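Local structure of 4,5-DOPA dioxygenase extradiol (Escherichia coli, 2PW6) at residues 117-122 / 136-141; 61-66 / 142-147. The protein catalyses in vitro the extradiol opening of the DOPA ring between carbons 4 and 5, the physiological substrate being unknown. One frame throughout, in Å; residues are numbered along the deposited sequence.

Contact 1 of 2, residues 117-122 / 136-141. With ZN (zinc ion), chain C.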
ATOM      1  N   TRP A 117       2.729  10.961  -6.632  1.00 40.82           N
ATOM      2  CA  TRP A 117       2.328  10.119  -5.478  1.00 38.45           C
ATOM      3  C   TRP A 117       2.553   8.655  -5.805  1.00 38.79           C
ATOM      4  O   TRP A 117       2.309   8.229  -6.925  1.00 39.92           O
ATOM      5  CB  TRP A 117       0.843  10.297  -5.164  1.00 35.91           C
ATOM      6  CG  TRP A 117       0.408  11.714  -4.998  1.00 32.52           C
ATOM      7  CD1 TRP A 117       1.103  12.736  -4.346  1.00 30.97           C
ATOM      8  CD2 TRP A 117      -0.798  12.293  -5.473  1.00 26.43           C
ATOM      9  NE1 TRP A 117       0.376  13.895  -4.402  1.00 30.54           N
ATOM     10  CE2 TRP A 117      -0.786  13.658  -5.099  1.00 29.17           C
ATOM     11  CE3 TRP A 117      -1.882  11.809  -6.204  1.00 25.79           C
ATOM     12  CZ2 TRP A 117      -1.827  14.507  -5.403  1.00 31.11           C
ATOM     13  CZ3 TRP A 117      -2.906  12.654  -6.502  1.00 27.61           C
ATOM     14  CH2 TRP A 117      -2.890  13.974  -6.099  1.00 30.84           C
ATOM     15  N   GLY A 118       2.987   7.862  -4.844  1.00 39.10           N
ATOM     16  CA  GLY A 118       3.075   6.420  -5.090  1.00 39.22           C
ATOM     17  C   GLY A 118       1.746   5.859  -5.596  1.00 39.33           C
ATOM     18  O   GLY A 118       0.662   6.322  -5.219  1.00 39.41           O
ATOM     19  N   PHE A 119       1.833   4.878  -6.491  1.00 39.32           N
ATOM     20  CA  PHE A 119       0.666   4.164  -6.978  1.00 38.35           C
ATOM     21  C   PHE A 119       0.342   3.030  -6.008  1.00 37.87           C
ATOM     22  O   PHE A 119       1.220   2.244  -5.667  1.00 37.53           O
ATOM     23  CB  PHE A 119       0.935   3.595  -8.379  1.00 39.24           C
ATOM     24  CG  PHE A 119       1.006   4.642  -9.463  1.00 40.52           C
ATOM     25  CD1 PHE A 119      -0.136   5.018 -10.162  1.00 41.59           C
ATOM     26  CD2 PHE A 119       2.209   5.261  -9.771  1.00 44.81           C
ATOM     27  CE1 PHE A 119      -0.089   5.982 -11.159  1.00 41.61           C
ATOM     28  CE2 PHE A 119       2.272   6.250 -10.774  1.00 44.64           C
ATOM     29  CZ  PHE A 119       1.117   6.603 -11.456  1.00 43.18           C
ATOM     30  N   ASP A 120      -0.902   2.957  -5.549  1.00 36.88           N
ATOM     31  CA  ASP A 120      -1.373   1.730  -4.870  1.00 36.81           C
ATOM     32  C   ASP A 120      -1.158   0.454  -5.722  1.00 36.64           C
ATOM     33  O   ASP A 120      -1.154   0.527  -6.948  1.00 35.83           O
ATOM     34  CB  ASP A 120      -2.848   1.877  -4.503  1.00 34.90           C
ATOM     35  CG  ASP A 120      -3.692   2.251  -5.660  1.00 35.73           C
ATOM     36  OD1 ASP A 120      -3.701   3.427  -6.066  1.00 39.36           O
ATOM     37  OD2 ASP A 120      -4.411   1.391  -6.164  1.00 36.86           O
ATOM     38  N   HIS A 121      -0.996  -0.702  -5.076  1.00 37.03           N
ATOM     39  CA  HIS A 121      -0.818  -1.965  -5.803  1.00 38.32           C
ATOM     40  C   HIS A 121      -1.860  -2.239  -6.876  1.00 39.29           C
ATOM     41  O   HIS A 121      -1.530  -2.736  -7.972  1.00 39.19           O
ATOM     42  CB  HIS A 121      -0.777  -3.162  -4.867  1.00 37.63           C
ATOM     43  CG  HIS A 121       0.603  -3.646  -4.600  1.00 39.12           C
ATOM     44  ND1 HIS A 121       1.244  -3.426  -3.402  1.00 38.23           N
ATOM     45  CD2 HIS A 121       1.485  -4.315  -5.390  1.00 38.80           C
ATOM     46  CE1 HIS A 121       2.452  -3.972  -3.449  1.00 40.89           C
ATOM     47  NE2 HIS A 121       2.628  -4.500  -4.650  1.00 39.79           N
ATOM     48  N   GLY A 122      -3.109  -1.933  -6.546  1.00 40.01           N
ATOM     49  CA  GLY A 122      -4.226  -2.133  -7.455  1.00 41.58           C
ATOM     50  C   GLY A 122      -4.134  -1.276  -8.702  1.00 42.70           C
ATOM     51  O   GLY A 122      -4.430  -1.752  -9.796  1.00 41.89           O
ATOM     52  N   ILE A 136       3.105   6.593 -21.650  1.00 51.82           N
ATOM     53  CA  ILE A 136       2.010   7.551 -21.812  1.00 50.62           C
ATOM     54  C   ILE A 136       2.122   8.650 -20.742  1.00 50.13           C
ATOM     55  O   ILE A 136       2.199   8.344 -19.551  1.00 49.61           O
ATOM     56  CB  ILE A 136       0.631   6.838 -21.803  1.00 50.45           C
ATOM     57  CG1 ILE A 136       0.671   5.675 -22.827  1.00 51.00           C
ATOM     58  CG2 ILE A 136      -0.502   7.846 -22.006  1.00 49.15           C
ATOM     59  CD1 ILE A 136      -0.615   5.268 -23.418  1.00 50.88           C
ATOM     60  N   PRO A 137       2.173   9.931 -21.172  1.00 49.59           N
ATOM     61  CA  PRO A 137       2.298  11.029 -20.210  1.00 48.75           C
ATOM     62  C   PRO A 137       1.083  11.062 -19.297  1.00 48.22           C
ATOM     63  O   PRO A 137      -0.007  10.661 -19.705  1.00 47.36           O
ATOM     64  CB  PRO A 137       2.355  12.276 -21.096  1.00 48.56           C
ATOM     65  CG  PRO A 137       2.816  11.751 -22.449  1.00 49.50           C
ATOM     66  CD  PRO A 137       2.126  10.432 -22.561  1.00 49.70           C
HETATM   67  N   MSE A 138       1.273  11.542 -18.075  1.00 47.65           N
HETATM   68  CA  MSE A 138       0.316  11.276 -17.022  1.00 49.09           C
HETATM   69  C   MSE A 138       0.285  12.333 -15.935  1.00 44.98           C
HETATM   70  O   MSE A 138       1.291  12.936 -15.614  1.00 44.23           O
HETATM   71  CB  MSE A 138       0.627   9.903 -16.423  1.00 48.19           C
HETATM   72  CG  MSE A 138      -0.479   9.275 -15.635  1.00 51.78           C
HETATM   73 SE   MSE A 138       0.005   7.404 -15.174  1.00 59.78          SE
HETATM   74  CE  MSE A 138      -0.792   6.490 -16.682  1.00 50.21           C
ATOM     75  N   VAL A 139      -0.917  12.523 -15.404  1.00 42.84           N
ATOM     76  CA  VAL A 139      -1.234  13.346 -14.250  1.00 40.18           C
ATOM     77  C   VAL A 139      -2.046  12.498 -13.223  1.00 39.52           C
ATOM     78  O   VAL A 139      -2.912  11.715 -13.594  1.00 37.61           O
ATOM     79  CB  VAL A 139      -1.998  14.598 -14.760  1.00 40.59           C
ATOM     80  CG1 VAL A 139      -2.848  15.195 -13.727  1.00 41.49           C
ATOM     81  CG2 VAL A 139      -0.968  15.682 -15.303  1.00 38.57           C
ATOM     82  N   GLN A 140      -1.732  12.626 -11.939  1.00 38.60           N
ATOM     83  CA  GLN A 140      -2.597  12.082 -10.871  1.00 37.64           C
ATOM     84  C   GLN A 140      -3.551  13.147 -10.290  1.00 36.52           C
ATOM     85  O   GLN A 140      -3.147  14.281 -10.025  1.00 36.33           O
ATOM     86  CB  GLN A 140      -1.747  11.478  -9.769  1.00 38.18           C
ATOM     87  CG  GLN A 140      -0.792  10.384 -10.261  1.00 36.97           C
ATOM     88  CD  GLN A 140       0.345  10.187  -9.324  1.00 38.34           C
ATOM     89  OE1 GLN A 140       1.082  11.134  -9.023  1.00 45.11           O
ATOM     90  NE2 GLN A 140       0.501   8.973  -8.822  1.00 38.08           N
ATOM     91  N   LEU A 141      -4.821  12.776 -10.160  1.00 34.07           N
ATOM     92  CA  LEU A 141      -5.849  13.597  -9.550  1.00 33.81           C
ATOM     93  C   LEU A 141      -6.387  12.903  -8.272  1.00 34.16           C
ATOM     94  O   LEU A 141      -6.639  11.692  -8.288  1.00 33.62           O
ATOM     95  CB  LEU A 141      -7.004  13.821 -10.535  1.00 33.20           C
ATOM     96  CG  LEU A 141      -8.203  14.638 -10.012  1.00 33.17           C
ATOM     97  CD1 LEU A 141      -7.808  16.130  -9.749  1.00 33.57           C
ATOM     98  CD2 LEU A 141      -9.332  14.529 -11.003  1.00 30.65           C
TER
HETATM   99 ZN    ZN C 273       0.147  -2.751  -1.239  0.50 31.65          ZN
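Selenomethionine M138, at the start of strand 138-144, brings SE to within 4.0 Å of F119 CZ. The selenium lies 5.1 Å from the centroid of the F119 ring and 70° off its normal, an oblique Met-aromatic contact; L127 of helix 121-130 touches both side chains. Two residues on, Q140 supplies the polar grip. Its CG stands anti to the carbonyl carbon (chi1 -57°), and the extended chain beyond carries the amide to the backbone of W117. Q140 NE2 donates to W117 O at 2.7 Å in a nearly straight bond (169°), with the acceptor almost in the amide plane, while Q140 OE1 accepts from W117 N at 2.9 Å. One side chain thus binds both backbone polar groups of one residue and fixes the rotation of its own amide; T66 OG1 is a further partner of OE1. In this LigB-type domain these bonds tie strand 138-144 of the mixed sheet to the loop entering helix 121-130, where D120 is the N-cap, bonded to S123 N, and touches the zinc ligands H22 and H57. Next along, H121 ND1 shares a different zinc ion with H121 of the second subunit. Q140 NE2 also sits over one face of the F119 ring, offset toward the rim, 3.6 Å from F119 CZ. Further back on the same side chain, Q140 CB approaches the W117 ring obliquely, 3.6 Å from W117 CE3; the indole NE1 is bonded to D113. L141 C meets the indole edge in plane, 3.9 Å from W117 CZ3.

Contact 2 of 2, residues 61-66 / 142-147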
ATOM      1  N   ARG A  61      -8.240  15.680   1.994  1.00 39.58           N
ATOM      2  CA  ARG A  61      -9.082  16.873   2.110  1.00 43.03           C
ATOM      3  C   ARG A  61      -8.618  17.879   1.068  1.00 41.48           C
ATOM      4  O   ARG A  61      -7.453  18.229   1.045  1.00 41.87           O
ATOM      5  CB  ARG A  61      -9.064  17.523   3.494  1.00 43.00           C
ATOM      6  CG  ARG A  61     -10.309  18.507   3.647  1.00 47.55           C
ATOM      7  CD  ARG A  61     -10.200  19.590   4.768  1.00 48.06           C
ATOM      8  NE  ARG A  61      -9.519  19.107   5.982  1.00 58.90           N
ATOM      9  CZ  ARG A  61     -10.024  18.212   6.841  1.00 62.38           C
ATOM     10  NH1 ARG A  61     -11.237  17.680   6.641  1.00 64.84           N
ATOM     11  NH2 ARG A  61      -9.313  17.845   7.903  1.00 63.30           N
ATOM     12  N   GLY A  62      -9.538  18.324   0.223  1.00 41.40           N
ATOM     13  CA  GLY A  62      -9.211  19.137  -0.949  1.00 40.13           C
ATOM     14  C   GLY A  62      -8.779  18.295  -2.138  1.00 39.45           C
ATOM     15  O   GLY A  62      -8.468  17.117  -1.999  1.00 40.20           O
ATOM     16  N   THR A  63      -8.786  18.910  -3.317  1.00 39.01           N
ATOM     17  CA  THR A  63      -8.397  18.269  -4.559  1.00 37.67           C
ATOM     18  C   THR A  63      -6.922  18.623  -4.809  1.00 38.27           C
ATOM     19  O   THR A  63      -6.512  19.805  -4.717  1.00 37.34           O
ATOM     20  CB  THR A  63      -9.325  18.727  -5.715  1.00 38.49           C
ATOM     21  OG1 THR A  63     -10.711  18.472  -5.387  1.00 37.05           O
ATOM     22  CG2 THR A  63      -8.985  18.041  -7.033  1.00 36.25           C
ATOM     23  N   GLY A  64      -6.127  17.588  -5.062  1.00 37.12           N
ATOM     24  CA  GLY A  64      -4.742  17.718  -5.465  1.00 36.71           C
ATOM     25  C   GLY A  64      -4.524  17.197  -6.875  1.00 37.56           C
ATOM     26  O   GLY A  64      -5.339  16.429  -7.388  1.00 36.55           O
ATOM     27  N   VAL A  65      -3.435  17.666  -7.512  1.00 38.35           N
ATOM     28  CA  VAL A  65      -3.013  17.311  -8.866  1.00 39.07           C
ATOM     29  C   VAL A  65      -1.481  17.247  -8.822  1.00 40.64           C
ATOM     30  O   VAL A  65      -0.843  18.063  -8.157  1.00 41.28           O
ATOM     31  CB  VAL A  65      -3.503  18.370  -9.908  1.00 39.32           C
ATOM     32  CG1 VAL A  65      -2.683  18.371 -11.191  1.00 39.47           C
ATOM     33  CG2 VAL A  65      -4.946  18.222 -10.242  1.00 37.22           C
ATOM     34  N   THR A  66      -0.888  16.255  -9.475  1.00 42.24           N
ATOM     35  CA  THR A  66       0.558  16.193  -9.635  1.00 45.44           C
ATOM     36  C   THR A  66       0.879  16.135 -11.125  1.00 47.01           C
ATOM     37  O   THR A  66       0.158  15.538 -11.886  1.00 47.34           O
ATOM     38  CB  THR A  66       1.207  14.941  -8.998  1.00 45.22           C
ATOM     39  OG1 THR A  66       0.978  13.801  -9.839  1.00 46.94           O
ATOM     40  CG2 THR A  66       0.672  14.665  -7.625  1.00 46.26           C
ATOM     41  N   SER A 142      -6.557  13.663  -7.192  1.00 34.14           N
ATOM     42  CA  SER A 142      -6.976  13.095  -5.916  1.00 33.57           C
ATOM     43  C   SER A 142      -8.470  13.358  -5.696  1.00 34.29           C
ATOM     44  O   SER A 142      -9.090  14.204  -6.379  1.00 34.61           O
ATOM     45  CB  SER A 142      -6.132  13.638  -4.765  1.00 32.95           C
ATOM     46  OG  SER A 142      -6.558  14.931  -4.396  1.00 33.60           O
ATOM     47  N   ILE A 143      -9.062  12.607  -4.764  1.00 34.33           N
ATOM     48  CA  ILE A 143     -10.514  12.663  -4.534  1.00 34.01           C
ATOM     49  C   ILE A 143     -10.719  13.479  -3.268  1.00 33.49           C
ATOM     50  O   ILE A 143     -10.161  13.166  -2.250  1.00 33.13           O
ATOM     51  CB  ILE A 143     -11.119  11.200  -4.398  1.00 34.62           C
ATOM     52  CG1 ILE A 143     -11.079  10.462  -5.745  1.00 34.57           C
ATOM     53  CG2 ILE A 143     -12.564  11.213  -3.854  1.00 32.35           C
ATOM     54  CD1 ILE A 143     -10.923   8.944  -5.611  1.00 35.75           C
ATOM     55  N   ASP A 144     -11.514  14.527  -3.332  1.00 34.76           N
ATOM     56  CA  ASP A 144     -11.782  15.347  -2.138  1.00 37.61           C
ATOM     57  C   ASP A 144     -12.718  14.623  -1.124  1.00 38.12           C
ATOM     58  O   ASP A 144     -13.928  14.539  -1.370  1.00 37.52           O
ATOM     59  CB  ASP A 144     -12.435  16.678  -2.557  1.00 36.59           C
ATOM     60  CG  ASP A 144     -12.486  17.720  -1.417  1.00 38.38           C
ATOM     61  OD1 ASP A 144     -12.262  17.410  -0.222  1.00 36.13           O
ATOM     62  OD2 ASP A 144     -12.727  18.907  -1.737  1.00 42.64           O
ATOM     63  N   SER A 145     -12.130  14.117  -0.033  1.00 39.26           N
ATOM     64  CA  SER A 145     -12.819  13.571   1.181  1.00 40.83           C
ATOM     65  C   SER A 145     -14.075  14.315   1.632  1.00 42.40           C
ATOM     66  O   SER A 145     -15.081  13.694   1.993  1.00 42.97           O
ATOM     67  CB  SER A 145     -11.897  13.728   2.389  1.00 40.95           C
ATOM     68  OG  SER A 145     -11.076  12.641   2.581  1.00 43.33           O
ATOM     69  N   SER A 146     -13.965  15.647   1.681  1.00 42.49           N
ATOM     70  CA  SER A 146     -14.928  16.507   2.357  1.00 42.56           C
ATOM     71  C   SER A 146     -16.164  16.771   1.521  1.00 42.69           C
ATOM     72  O   SER A 146     -17.073  17.478   1.959  1.00 44.08           O
ATOM     73  CB  SER A 146     -14.251  17.847   2.726  1.00 43.25           C
ATOM     74  OG  SER A 146     -13.860  18.549   1.544  1.00 43.05           O
ATOM     75  N   LYS A 147     -16.221  16.200   0.326  1.00 42.00           N
ATOM     76  CA  LYS A 147     -17.278  16.506  -0.610  1.00 41.13           C
ATOM     77  C   LYS A 147     -18.222  15.321  -0.791  1.00 41.90           C
ATOM     78  O   LYS A 147     -17.768  14.182  -0.738  1.00 41.39           O
ATOM     79  CB  LYS A 147     -16.682  16.917  -1.968  1.00 40.95           C
ATOM     80  CG  LYS A 147     -15.911  18.238  -1.946  1.00 40.81           C
ATOM     81  CD  LYS A 147     -16.776  19.383  -1.353  1.00 41.58           C
ATOM     82  CE  LYS A 147     -16.241  20.748  -1.733  1.00 42.50           C
ATOM     83  NZ  LYS A 147     -14.907  20.987  -1.138  1.00 42.12           N
TER
HETATM   84  O   HOH W   1     -11.263  15.853  -5.972  1.00 39.13           O
HETATM   85  O   HOH W   2     -12.048  20.218  -3.906  1.00 46.48           O
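G64 and S142 pair where strands 63-66 and 142-144 run antiparallel, their axes 170° apart in direction and 5.6 Å apart at closest approach. S142 N donates to G64 O at 3.0 Å, but the return bond is not made by the backbone carbonyl: G64 N donates to S142 OG at 2.8 Å. A chi1 of 79° sets that hydroxyl between the backbone N and the carbonyl carbon of S142, and T60 OG1 is its second partner. S142 O instead accepts a hydrogen bond from a water that also accepts from D144 N and bonds T63 OG1. Further along, a side chain again stands in for the main chain, since G62 N donates to D144 OD1 at 2.9 Å, reaching it from 71° out of the carboxylate plane. This is one end of the pairing in the mixed sheet, where 63-66 lies between strand 110-113 and the strand ending at D144. There the chain leaves in a type I turn from D144 to K147, with an Asx turn superposed on it: S146 N donates to D144 OD1 at 3.1 Å. S146 OG adds a 2.6 Å bond to D144 OD1, giving that oxygen three protein donors. D144 OD2 takes a salt bridge from K147 NZ at 3.1 Å and accepts a hydrogen bond from a second water, itself bonded to T63 OG1. So many donors would be expected to stabilise the ionised carboxylate. The T63 and D144 side chains cross at about a right angle, and W151 of helix 149-159 packs on both. At the exposed end, R61 CG lies 4.1 Å from S146 CB.

Along the chain, strand 63-66 comes first, within the segment 61-66; its partner 142-147 follows only after 75 intervening residues, so contact 2 closes a long loop. Contact 1 is nested inside it, closing a short loop of 13 residues, mostly helix 121-130, between 117-122 and 136-141. Both contacts end on strand 138-144, contact 1 on its earlier part and contact 2 on its last residues, with centres about 15 Å apart. They also touch directly: the W117 indole packs on T66 and, through W117 CH2, on S142 CB at 3.5 Å, while L141 CD1 lies against G64 O. One strand therefore joins its antiparallel neighbour to the loop before helix 121-130.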